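Local coordinates for myosin-2 (Saccharomyces cerevisiae, PDB 6IXO), which carries organelles and other cargo along polarized actin cables as a class V myosin motor, gripping cargo receptors through the globular tail domain described here, at residues L32-P38 against P99-W104; W66-T71 against Y140-V144; K172-V178 against E199-I205; K297-I303 against S332-I338. All blocks are in the same frame, centred on the assembly; numbering follows the deposited sequence.

Contact 1 of 4, residues L32-P38 against P99-W104; sequences LKGFEVP and PSGVFW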
# COMPACT_ATOMS: atom_id res chain seq x y z
N LEU A 32 -11.24 16.07 9.08
CA LEU A 32 -11.02 14.76 8.49
C LEU A 32 -11.47 14.73 7.01
O LEU A 32 -10.65 14.48 6.13
CB LEU A 32 -11.74 13.69 9.29
CG LEU A 32 -11.32 13.62 10.77
CD1 LEU A 32 -12.16 12.56 11.45
CD2 LEU A 32 -9.82 13.32 10.93
N LYS A 33 -12.74 14.97 6.72
CA LYS A 33 -13.18 14.91 5.31
C LYS A 33 -12.51 16.02 4.51
O LYS A 33 -12.35 15.91 3.30
CB LYS A 33 -14.70 15.02 5.17
CG LYS A 33 -15.45 13.85 5.79
CD LYS A 33 -16.94 13.96 5.48
CE LYS A 33 -17.75 12.99 6.33
NZ LYS A 33 -19.21 13.04 6.00
N GLY A 34 -12.09 17.08 5.19
CA GLY A 34 -11.51 18.23 4.52
C GLY A 34 -9.99 18.21 4.46
O GLY A 34 -9.37 19.24 4.18
N PHE A 35 -9.38 17.07 4.76
CA PHE A 35 -7.92 16.96 4.75
C PHE A 35 -7.29 17.44 3.42
O PHE A 35 -7.89 17.29 2.33
CB PHE A 35 -7.49 15.51 5.02
CG PHE A 35 -7.59 14.59 3.79
CD1 PHE A 35 -8.82 14.06 3.39
CD2 PHE A 35 -6.45 14.26 3.07
CE1 PHE A 35 -8.91 13.21 2.26
CE2 PHE A 35 -6.53 13.40 1.93
CZ PHE A 35 -7.77 12.88 1.54
N GLU A 36 -6.09 18.01 3.53
CA GLU A 36 -5.26 18.41 2.39
C GLU A 36 -3.89 17.76 2.54
O GLU A 36 -3.27 17.81 3.59
CB GLU A 36 -5.10 19.94 2.30
CG GLU A 36 -6.38 20.70 1.93
CD GLU A 36 -6.89 20.37 0.53
OE1 GLU A 36 -6.04 20.06 -0.33
OE2 GLU A 36 -8.12 20.42 0.29
N VAL A 37 -3.43 17.10 1.49
CA VAL A 37 -2.18 16.38 1.57
C VAL A 37 -1.05 17.33 1.17
O VAL A 37 -1.20 18.11 0.25
CB VAL A 37 -2.22 15.12 0.62
CG1 VAL A 37 -0.94 14.38 0.69
CG2 VAL A 37 -3.35 14.19 1.03
N PRO A 38 0.10 17.28 1.86
CA PRO A 38 1.21 18.11 1.36
C PRO A 38 1.92 17.50 0.15
O PRO A 38 1.76 16.31 -0.09
CB PRO A 38 2.17 18.17 2.55
CG PRO A 38 1.87 16.91 3.31
CD PRO A 38 0.39 16.71 3.19
N PRO A 99 -1.06 9.45 -2.85
CA PRO A 99 -0.72 10.36 -1.72
C PRO A 99 -1.78 10.37 -0.63
O PRO A 99 -1.39 10.37 0.55
CB PRO A 99 -0.60 11.75 -2.38
CG PRO A 99 -1.21 11.61 -3.74
CD PRO A 99 -1.09 10.17 -4.13
N SER A 100 -3.08 10.34 -0.96
CA SER A 100 -4.07 10.41 0.13
C SER A 100 -4.03 9.16 0.97
O SER A 100 -4.19 9.21 2.17
CB SER A 100 -5.47 10.65 -0.40
OG SER A 100 -5.53 11.93 -1.01
N GLY A 101 -3.79 8.02 0.34
CA GLY A 101 -3.73 6.79 1.13
C GLY A 101 -2.53 6.77 2.06
O GLY A 101 -2.62 6.33 3.20
N VAL A 102 -1.38 7.21 1.58
CA VAL A 102 -0.20 7.18 2.44
C VAL A 102 -0.37 8.17 3.60
O VAL A 102 -0.01 7.90 4.76
CB VAL A 102 1.08 7.52 1.62
CG1 VAL A 102 2.30 7.59 2.53
CG2 VAL A 102 1.29 6.43 0.46
N PHE A 103 -0.94 9.32 3.26
CA PHE A 103 -1.28 10.36 4.23
C PHE A 103 -2.08 9.76 5.38
O PHE A 103 -1.76 9.94 6.57
CB PHE A 103 -2.08 11.47 3.53
CG PHE A 103 -2.52 12.58 4.46
CD1 PHE A 103 -1.67 13.63 4.76
CD2 PHE A 103 -3.82 12.57 4.98
CE1 PHE A 103 -2.08 14.67 5.62
CE2 PHE A 103 -4.25 13.64 5.83
CZ PHE A 103 -3.37 14.67 6.13
N TRP A 104 -3.17 9.05 5.03
CA TRP A 104 -4.02 8.50 6.08
C TRP A 104 -3.34 7.36 6.83
O TRP A 104 -3.53 7.21 8.02
CB TRP A 104 -5.39 8.06 5.51
CG TRP A 104 -6.24 9.27 5.35
CD1 TRP A 104 -6.64 9.85 4.20
CD2 TRP A 104 -6.70 10.11 6.42
NE1 TRP A 104 -7.35 10.98 4.47
CE2 TRP A 104 -7.39 11.18 5.83
CE3 TRP A 104 -6.59 10.06 7.81
CZ2 TRP A 104 -7.99 12.19 6.58
CZ3 TRP A 104 -7.16 11.09 8.57
CH2 TRP A 104 -7.85 12.13 7.94

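Contact 2 of 4, residues W66-T71 against Y140-V144; sequences WRFGLT and YVSLV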
# COMPACT_ATOMS: atom_id res chain seq x y z
N TRP A 66 -9.86 13.31 28.24
CA TRP A 66 -9.51 12.40 29.34
C TRP A 66 -9.10 13.15 30.59
O TRP A 66 -9.56 12.82 31.68
CB TRP A 66 -8.39 11.47 28.93
CG TRP A 66 -8.84 10.48 27.95
CD1 TRP A 66 -10.13 10.13 27.67
CD2 TRP A 66 -8.01 9.70 27.09
NE1 TRP A 66 -10.15 9.17 26.69
CE2 TRP A 66 -8.86 8.89 26.32
CE3 TRP A 66 -6.63 9.61 26.91
CZ2 TRP A 66 -8.38 8.00 25.38
CZ3 TRP A 66 -6.15 8.73 25.96
CH2 TRP A 66 -7.03 7.93 25.21
N ARG A 67 -8.24 14.15 30.44
CA ARG A 67 -7.79 14.97 31.57
C ARG A 67 -8.96 15.54 32.38
O ARG A 67 -8.88 15.67 33.62
CB ARG A 67 -6.90 16.09 31.06
CG ARG A 67 -6.54 17.13 32.08
CD ARG A 67 -6.11 18.39 31.39
NE ARG A 67 -5.86 19.43 32.38
CZ ARG A 67 -5.70 20.71 32.09
NH1 ARG A 67 -5.78 21.12 30.82
NH2 ARG A 67 -5.48 21.58 33.07
N PHE A 68 -10.03 15.91 31.70
CA PHE A 68 -11.18 16.48 32.39
C PHE A 68 -12.20 15.39 32.72
O PHE A 68 -13.28 15.69 33.18
CB PHE A 68 -11.84 17.56 31.53
CG PHE A 68 -11.11 18.88 31.56
CD1 PHE A 68 -11.21 19.72 32.66
CD2 PHE A 68 -10.31 19.28 30.49
CE1 PHE A 68 -10.55 20.94 32.70
CE2 PHE A 68 -9.63 20.50 30.53
CZ PHE A 68 -9.76 21.33 31.64
N GLY A 69 -11.83 14.13 32.50
CA GLY A 69 -12.72 13.01 32.76
C GLY A 69 -13.98 13.01 31.90
O GLY A 69 -15.01 12.47 32.29
N LEU A 70 -13.90 13.59 30.70
CA LEU A 70 -15.04 13.55 29.79
C LEU A 70 -14.95 12.27 28.99
O LEU A 70 -14.82 12.28 27.75
CB LEU A 70 -15.06 14.77 28.89
CG LEU A 70 -15.23 16.12 29.60
CD1 LEU A 70 -15.05 17.24 28.59
CD2 LEU A 70 -16.60 16.21 30.24
N THR A 71 -15.00 11.15 29.71
CA THR A 71 -14.75 9.85 29.11
C THR A 71 -15.89 9.49 28.13
O THR A 71 -15.63 8.94 27.07
CB THR A 71 -14.56 8.78 30.21
OG1 THR A 71 -15.51 9.01 31.26
CG2 THR A 71 -13.16 8.90 30.83
N TYR A 140 -11.74 3.09 32.84
CA TYR A 140 -10.86 3.90 32.01
C TYR A 140 -9.81 3.07 31.28
O TYR A 140 -9.61 3.22 30.06
CB TYR A 140 -10.18 4.96 32.87
CG TYR A 140 -9.33 5.89 32.06
CD1 TYR A 140 -9.80 6.44 30.88
CD2 TYR A 140 -8.05 6.22 32.47
CE1 TYR A 140 -9.02 7.29 30.13
CE2 TYR A 140 -7.27 7.07 31.74
CZ TYR A 140 -7.75 7.61 30.57
OH TYR A 140 -6.97 8.46 29.83
N VAL A 141 -9.11 2.22 32.02
CA VAL A 141 -8.11 1.35 31.42
C VAL A 141 -8.76 0.50 30.34
O VAL A 141 -8.18 0.25 29.26
CB VAL A 141 -7.45 0.44 32.49
CG1 VAL A 141 -6.46 -0.55 31.84
CG2 VAL A 141 -6.73 1.29 33.46
N SER A 142 -9.99 0.07 30.62
CA SER A 142 -10.75 -0.79 29.73
C SER A 142 -11.12 -0.04 28.43
O SER A 142 -11.04 -0.60 27.34
CB SER A 142 -12.00 -1.29 30.46
OG SER A 142 -12.71 -2.21 29.63
N LEU A 143 -11.48 1.22 28.58
CA LEU A 143 -11.76 2.09 27.43
C LEU A 143 -10.55 2.30 26.53
O LEU A 143 -10.64 2.22 25.31
CB LEU A 143 -12.27 3.45 27.94
CG LEU A 143 -12.25 4.65 26.97
CD1 LEU A 143 -13.38 4.59 25.98
CD2 LEU A 143 -12.30 5.97 27.74
N VAL A 144 -9.40 2.59 27.14
CA VAL A 144 -8.22 2.88 26.34
C VAL A 144 -7.74 1.59 25.68
O VAL A 144 -7.24 1.60 24.55
CB VAL A 144 -7.09 3.50 27.20
CG1 VAL A 144 -5.83 3.76 26.35
CG2 VAL A 144 -7.58 4.79 27.83

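Contact 3 of 4, residues K172-V178 against E199-I205; sequences KKAINAV and EYTMDDI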
# COMPACT_ATOMS: atom_id res chain seq x y z
N LYS A 172 -5.86 -2.18 -14.30
CA LYS A 172 -6.26 -1.28 -15.37
C LYS A 172 -5.09 -0.89 -16.30
O LYS A 172 -5.26 -0.74 -17.51
CB LYS A 172 -6.86 0.00 -14.73
CG LYS A 172 -7.46 0.99 -15.77
CD LYS A 172 -7.95 2.31 -15.10
CE LYS A 172 -8.76 3.12 -16.13
NZ LYS A 172 -8.89 4.55 -15.77
N LYS A 173 -3.91 -0.67 -15.73
CA LYS A 173 -2.80 -0.10 -16.49
C LYS A 173 -1.70 -1.07 -16.87
O LYS A 173 -1.12 -0.94 -17.95
CB LYS A 173 -2.18 1.06 -15.72
CG LYS A 173 -3.24 2.08 -15.35
CD LYS A 173 -2.71 3.30 -14.66
CE LYS A 173 -3.87 4.27 -14.40
NZ LYS A 173 -3.36 5.55 -13.88
N ALA A 174 -1.40 -2.03 -15.99
CA ALA A 174 -0.18 -2.82 -16.11
C ALA A 174 -0.29 -3.82 -17.23
O ALA A 174 0.68 -4.17 -17.92
CB ALA A 174 0.11 -3.53 -14.77
N ILE A 175 -1.50 -4.33 -17.42
CA ILE A 175 -1.65 -5.31 -18.48
C ILE A 175 -1.35 -4.70 -19.84
O ILE A 175 -0.61 -5.27 -20.65
CB ILE A 175 -3.10 -5.92 -18.45
CG1 ILE A 175 -3.21 -6.87 -17.25
CG2 ILE A 175 -3.38 -6.63 -19.75
CD1 ILE A 175 -4.66 -7.39 -17.01
N ASN A 176 -1.91 -3.53 -20.10
CA ASN A 176 -1.62 -2.91 -21.38
C ASN A 176 -0.13 -2.49 -21.45
O ASN A 176 0.54 -2.68 -22.45
CB ASN A 176 -2.51 -1.69 -21.61
CG ASN A 176 -2.42 -1.18 -23.06
OD1 ASN A 176 -1.78 -0.17 -23.35
ND2 ASN A 176 -3.06 -1.91 -23.96
N ALA A 177 0.37 -1.92 -20.36
CA ALA A 177 1.76 -1.42 -20.35
C ALA A 177 2.79 -2.54 -20.52
O ALA A 177 3.73 -2.41 -21.31
CB ALA A 177 2.01 -0.67 -19.04
N VAL A 178 2.63 -3.63 -19.78
CA VAL A 178 3.62 -4.71 -19.80
C VAL A 178 3.44 -5.62 -21.02
O VAL A 178 4.40 -5.92 -21.72
CB VAL A 178 3.54 -5.54 -18.51
CG1 VAL A 178 4.41 -6.79 -18.57
CG2 VAL A 178 3.92 -4.66 -17.27
N GLU A 199 -2.21 2.93 -25.09
CA GLU A 199 -2.69 3.93 -24.14
C GLU A 199 -1.82 4.00 -22.89
O GLU A 199 -1.13 4.99 -22.68
CB GLU A 199 -4.14 3.66 -23.74
CG GLU A 199 -4.72 4.70 -22.78
CD GLU A 199 -6.09 4.30 -22.25
OE1 GLU A 199 -6.73 5.14 -21.57
OE2 GLU A 199 -6.53 3.16 -22.52
N TYR A 200 -1.84 2.96 -22.05
CA TYR A 200 -0.90 2.94 -20.90
C TYR A 200 0.43 2.33 -21.33
O TYR A 200 0.47 1.33 -22.06
CB TYR A 200 -1.47 2.18 -19.71
CG TYR A 200 -2.73 2.80 -19.19
CD1 TYR A 200 -2.70 4.02 -18.53
CD2 TYR A 200 -3.97 2.20 -19.40
CE1 TYR A 200 -3.86 4.61 -18.07
CE2 TYR A 200 -5.13 2.78 -18.96
CZ TYR A 200 -5.07 3.99 -18.29
OH TYR A 200 -6.23 4.57 -17.84
N THR A 201 1.53 2.95 -20.89
CA THR A 201 2.88 2.47 -21.23
C THR A 201 3.66 2.21 -19.95
O THR A 201 3.22 2.60 -18.88
CB THR A 201 3.64 3.48 -22.07
OG1 THR A 201 3.86 4.65 -21.29
CG2 THR A 201 2.84 3.86 -23.34
N MET A 202 4.83 1.60 -20.08
CA MET A 202 5.70 1.38 -18.94
C MET A 202 6.01 2.67 -18.21
O MET A 202 6.21 2.65 -16.99
CB MET A 202 7.01 0.73 -19.37
CG MET A 202 6.88 -0.70 -19.74
SD MET A 202 5.96 -1.61 -18.49
CE MET A 202 7.00 -1.53 -17.01
N ASP A 203 6.07 3.79 -18.92
CA ASP A 203 6.26 5.05 -18.21
C ASP A 203 5.16 5.32 -17.20
O ASP A 203 5.39 5.92 -16.15
CB ASP A 203 6.33 6.22 -19.18
CG ASP A 203 7.70 6.33 -19.82
OD1 ASP A 203 8.70 5.93 -19.17
OD2 ASP A 203 7.76 6.82 -20.96
N ASP A 204 3.94 4.90 -17.51
CA ASP A 204 2.86 5.14 -16.58
C ASP A 204 3.03 4.25 -15.37
O ASP A 204 2.68 4.65 -14.25
CB ASP A 204 1.50 4.88 -17.20
CG ASP A 204 1.24 5.79 -18.39
OD1 ASP A 204 1.44 7.01 -18.26
OD2 ASP A 204 0.91 5.24 -19.46
N ILE A 205 3.53 3.04 -15.60
CA ILE A 205 3.75 2.10 -14.49
C ILE A 205 4.88 2.58 -13.59
O ILE A 205 4.79 2.52 -12.34
CB ILE A 205 4.08 0.69 -15.02
CG1 ILE A 205 2.91 0.17 -15.87
CG2 ILE A 205 4.33 -0.27 -13.87
CD1 ILE A 205 1.52 0.18 -15.11

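Contact 4 of 4, residues K297-I303 against S332-I338; sequences KYTIEDI and SPIPQEI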
# COMPACT_ATOMS: atom_id res chain seq x y z
N LYS A 297 14.97 -22.96 -29.15
CA LYS A 297 14.04 -24.02 -28.80
C LYS A 297 14.08 -25.10 -29.89
O LYS A 297 13.03 -25.46 -30.42
CB LYS A 297 12.63 -23.44 -28.66
CG LYS A 297 12.46 -22.52 -27.42
CD LYS A 297 11.18 -21.70 -27.43
CE LYS A 297 11.22 -20.62 -28.52
NZ LYS A 297 12.01 -19.44 -28.05
N TYR A 298 15.26 -25.62 -30.22
CA TYR A 298 15.37 -26.52 -31.38
C TYR A 298 15.88 -27.92 -31.07
O TYR A 298 15.57 -28.86 -31.79
CB TYR A 298 16.25 -25.85 -32.43
CG TYR A 298 15.55 -24.66 -33.04
CD1 TYR A 298 14.19 -24.70 -33.35
CD2 TYR A 298 16.23 -23.47 -33.27
CE1 TYR A 298 13.54 -23.60 -33.90
CE2 TYR A 298 15.57 -22.37 -33.80
CZ TYR A 298 14.24 -22.44 -34.12
OH TYR A 298 13.64 -21.33 -34.65
N THR A 299 16.66 -28.08 -30.00
CA THR A 299 17.15 -29.39 -29.62
C THR A 299 16.62 -29.81 -28.25
O THR A 299 16.19 -28.98 -27.44
CB THR A 299 18.68 -29.42 -29.57
OG1 THR A 299 19.13 -28.74 -28.39
CG2 THR A 299 19.28 -28.75 -30.82
N ILE A 300 16.65 -31.12 -28.01
CA ILE A 300 16.35 -31.67 -26.70
C ILE A 300 17.10 -30.94 -25.59
O ILE A 300 16.51 -30.50 -24.58
CB ILE A 300 16.70 -33.17 -26.65
CG1 ILE A 300 15.75 -33.96 -27.55
CG2 ILE A 300 16.67 -33.69 -25.21
CD1 ILE A 300 14.29 -33.79 -27.20
N GLU A 301 18.40 -30.79 -25.77
CA GLU A 301 19.20 -30.10 -24.77
C GLU A 301 18.74 -28.65 -24.55
O GLU A 301 18.78 -28.15 -23.42
CB GLU A 301 20.67 -30.12 -25.16
CG GLU A 301 21.56 -29.70 -24.01
CD GLU A 301 22.97 -29.45 -24.44
OE1 GLU A 301 23.27 -29.68 -25.63
OE2 GLU A 301 23.79 -29.04 -23.59
N ASP A 302 18.33 -27.99 -25.63
CA ASP A 302 17.75 -26.65 -25.52
C ASP A 302 16.60 -26.65 -24.52
O ASP A 302 16.44 -25.73 -23.70
CB ASP A 302 17.22 -26.16 -26.88
CG ASP A 302 18.32 -25.68 -27.82
OD1 ASP A 302 19.46 -25.44 -27.37
OD2 ASP A 302 18.02 -25.53 -29.02
N ILE A 303 15.78 -27.69 -24.62
CA ILE A 303 14.61 -27.76 -23.76
C ILE A 303 15.05 -28.08 -22.33
O ILE A 303 14.51 -27.51 -21.39
CB ILE A 303 13.59 -28.78 -24.30
CG1 ILE A 303 13.05 -28.31 -25.66
CG2 ILE A 303 12.44 -28.97 -23.34
CD1 ILE A 303 12.43 -26.87 -25.62
N SER A 332 13.26 -20.83 -38.23
CA SER A 332 13.00 -22.28 -38.31
C SER A 332 11.83 -22.66 -37.42
O SER A 332 11.73 -22.19 -36.29
CB SER A 332 14.23 -23.08 -37.90
OG SER A 332 15.32 -22.74 -38.73
N PRO A 333 10.93 -23.54 -37.91
CA PRO A 333 9.82 -23.98 -37.03
C PRO A 333 10.34 -24.76 -35.84
O PRO A 333 11.41 -25.37 -35.94
CB PRO A 333 9.00 -24.92 -37.95
CG PRO A 333 9.52 -24.76 -39.27
CD PRO A 333 10.95 -24.28 -39.17
N ILE A 334 9.63 -24.76 -34.72
CA ILE A 334 9.97 -25.66 -33.61
C ILE A 334 9.70 -27.11 -34.03
O ILE A 334 8.57 -27.44 -34.34
CB ILE A 334 9.16 -25.33 -32.36
CG1 ILE A 334 9.52 -23.91 -31.90
CG2 ILE A 334 9.49 -26.31 -31.24
CD1 ILE A 334 8.69 -23.40 -30.76
N PRO A 335 10.74 -27.97 -34.03
CA PRO A 335 10.56 -29.33 -34.56
C PRO A 335 9.55 -30.15 -33.78
O PRO A 335 9.37 -29.93 -32.58
CB PRO A 335 11.96 -29.96 -34.43
CG PRO A 335 12.89 -28.80 -34.33
CD PRO A 335 12.13 -27.73 -33.59
N GLN A 336 8.93 -31.12 -34.46
CA GLN A 336 7.90 -31.95 -33.85
C GLN A 336 8.49 -32.73 -32.70
O GLN A 336 7.87 -32.86 -31.64
CB GLN A 336 7.28 -32.89 -34.88
CG GLN A 336 6.56 -32.14 -35.98
CD GLN A 336 5.52 -31.20 -35.39
OE1 GLN A 336 4.60 -31.64 -34.73
NE2 GLN A 336 5.69 -29.89 -35.61
N GLU A 337 9.70 -33.23 -32.93
CA GLU A 337 10.51 -33.91 -31.93
C GLU A 337 10.53 -33.13 -30.59
O GLU A 337 10.42 -33.70 -29.51
CB GLU A 337 11.94 -34.11 -32.46
CG GLU A 337 12.02 -34.61 -33.93
CD GLU A 337 12.14 -33.50 -34.99
OE1 GLU A 337 11.21 -33.34 -35.82
OE2 GLU A 337 13.17 -32.79 -35.00
N ILE A 338 10.66 -31.81 -30.68
CA ILE A 338 10.75 -31.02 -29.46
C ILE A 338 9.35 -30.85 -28.84
O ILE A 338 9.21 -30.94 -27.61
CB ILE A 338 11.44 -29.66 -29.74
CG1 ILE A 338 12.95 -29.74 -29.43
CG2 ILE A 338 10.85 -28.54 -28.85
CD1 ILE A 338 13.71 -30.93 -29.99

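Contact 1 of 4, residues L32-P38 against P99-W104
Phe35 lays its ring across the N-H edge of the Trp104 indole in a T-shaped stack. Trp104 NE1 sits 3.3 Å above the plane of the Phe35 ring, over its centre, and the two ring planes stand at 71°. Ser100 OG closes in on a different part of the same phenyl group, reaching its edge near the ring plane, 3.4 Å from Phe35 CE2. Phe103 completes the aromatic cluster in another way: its plane is tilted only 23° from that of Phe35, but the rings are slid so far apart that they barely overlap, and the nearest approach is 3.6 Å from Phe35 CD2 to Phe103 CE2. The first torsion of Phe35 (chi1 79°) sets CG between its own backbone N and carbonyl carbon, turning the ring down onto the helix. Farther along the loop, Val37 splits its two methyls: CG2 lies 3.9 Å from Phe103 CG, whereas CG1 rests near Pro99 CB. Pro38 CD also touches Phe103. At the other end, Leu32 CD2 meets the far corner of the indole, 3.8 Å from Trp104 CH2. A type I turn from Leu32 to Phe35, closed by the bond from Phe35 N to Leu32 O, brings both residues to the same tryptophan. The contact thus docks the loop that follows helix 20-32 on helix 97-124 of the largely helical, strand-free tail domain. Val88 of helix 71-90 touches both Phe35 and Trp104, Tyr53 and Pro54 of helix 53-67 reach Phe35 and Phe103 respectively, and Cys215 of helix 202-218 packs against Pro99.

Contact 2 of 4, residues W66-T71 against Y140-V144
Trp66, in the last turn of helix 53-67, offers one face of its indole to the edge of Tyr140 on helix 134-180. This T-shaped stack has planes at 77° and centroids 5.1 Å apart (five-membered ring to phenol ring). Tyr140 CE1 stands 3.8 Å above the indole plane, offset toward the rim, and the hydroxyl continues across the fused system to lie 3.2 Å from Trp66 CE3. With CG anti to the backbone N (chi1 -177°), Tyr140 extends from its helix far enough for the hydroxyl to reach the indole. One turn on, Val144 places CG2 over the benzo part of the indole, 4.1 Å from Trp66 CZ2, while Leu143 CD2 comes obliquely to within 4.0 Å of Trp66 NE1. Beyond Trp66 the helix ends in a Schellman motif: Gly69, at positive phi, is the C-prime residue, its N bonded to Trp66 O. Leu70, the centre of an inverse gamma turn, then occupies the N-cap position of helix 71-90 and turns its side chain to Tyr14 and Leu17 of helix 6-18. At the start of the new helix, Thr71 brings CG2 to 4.2 Å from Tyr140 CD1, with Leu143 CD2 only slightly farther away.

Contact 3 of 4, residues K172-V178 against E199-I205
Ala177 and Ile205 make the tight part of this contact, with Ala177 CB and Ile205 CG1 only 3.4 Å apart, unusually close for two carbons. Ile205 CD1 carries on to 3.6 Å from Ala174 CA, and Met202 bends its chain so that SD lies 3.9 Å from Val178 CG2. The small alanine also lets Tyr200 O approach, in a CA-H...O contact with Ala177 CA. The Tyr200 ring is well covered too: Lys173 runs extended over one face of it, CG 3.7 Å from that ring's centroid and nearly on the ring normal, a CH-pi contact. The fit loosens at the Tyr200 hydroxyl, where exposed Lys172 gives a weak 3.4 Å hydrogen bond from NZ to Tyr200 OH. With an alanine at Tyr200, Lys173 would probably lose the aromatic face under its aliphatic chain, and Lys172 NZ its weak partner. Thr201 and Asp204 form a capping box at the start of helix 202-218, in which Thr201 N gives a straight 2.8 Å bond to Asp204 OD2. The contact lays this helix start against helix 134-180; Val237 and Cys241 of helix 223-247 pack on Ala174 and Val178 respectively, and Leu260 and Asn263 of helix 254-273 on Val178 and Met202 respectively.

Contact 4 of 4, residues K297-I303 against S332-I338
Tyr298 OH donates a 2.7 Å hydrogen bond to Ser332 O, approaching at a C=O...O angle of 129° with the donor tilted 21° from the carbonyl plane. The ring is met along its edge, where Pro335 CD lies nearly in plane, 3.7 Å from Tyr298 CD1. Although Tyr298 starts out away from residues 332-338, CG stands anti to the carbonyl carbon (chi1 -69°) and the ring swings back across them. A phenylalanine here is likely to leave Ser332 O without its hydroxyl donor and the ring without that tether. Thr299 and Asp302 form a capping box at the N terminus of helix 300-309: Asp302 N bonds to Thr299 OG1, while Asp302 OD2 accepts from Thr299 N, above the carboxylate plane, and, on its anti lone pair, from Tyr298 N. Arg296 adds a salt bridge to that oxygen. Next to the cap, Ile338 on helix 336-350 brings CD1 to 3.3 Å from Tyr298 O and on to Ile300 CD1, 4.0 Å away, and its CG2 branch sits 3.9 Å from Ile303 CG1. Ile334 CG2 lies 3.7 Å from Lys297 O, a carbonyl buried here with no polar partner. Lys297 NZ turns elsewhere, to Val295 O and Leu292 O.

From the N terminus, the loop after helix 20-32 opens contact 1, and before helix 97-124 closes it the chain passes the end of helix 53-67, where contact 2 opens. Contact 2 closes on helix 134-180, so these two cross. Contact 3 follows in series, returning from that same long helix to the start of helix 202-218; its centre lies about 51 Å from that of contact 2, on the opposite side of the chain's centre. Contact 4, also in series, joins the starts of helices 300-309 and 336-350, about 75 Å from contact 2 between centres. Helix 134-180 therefore links contacts 2 and 3 across the elongated tail domain.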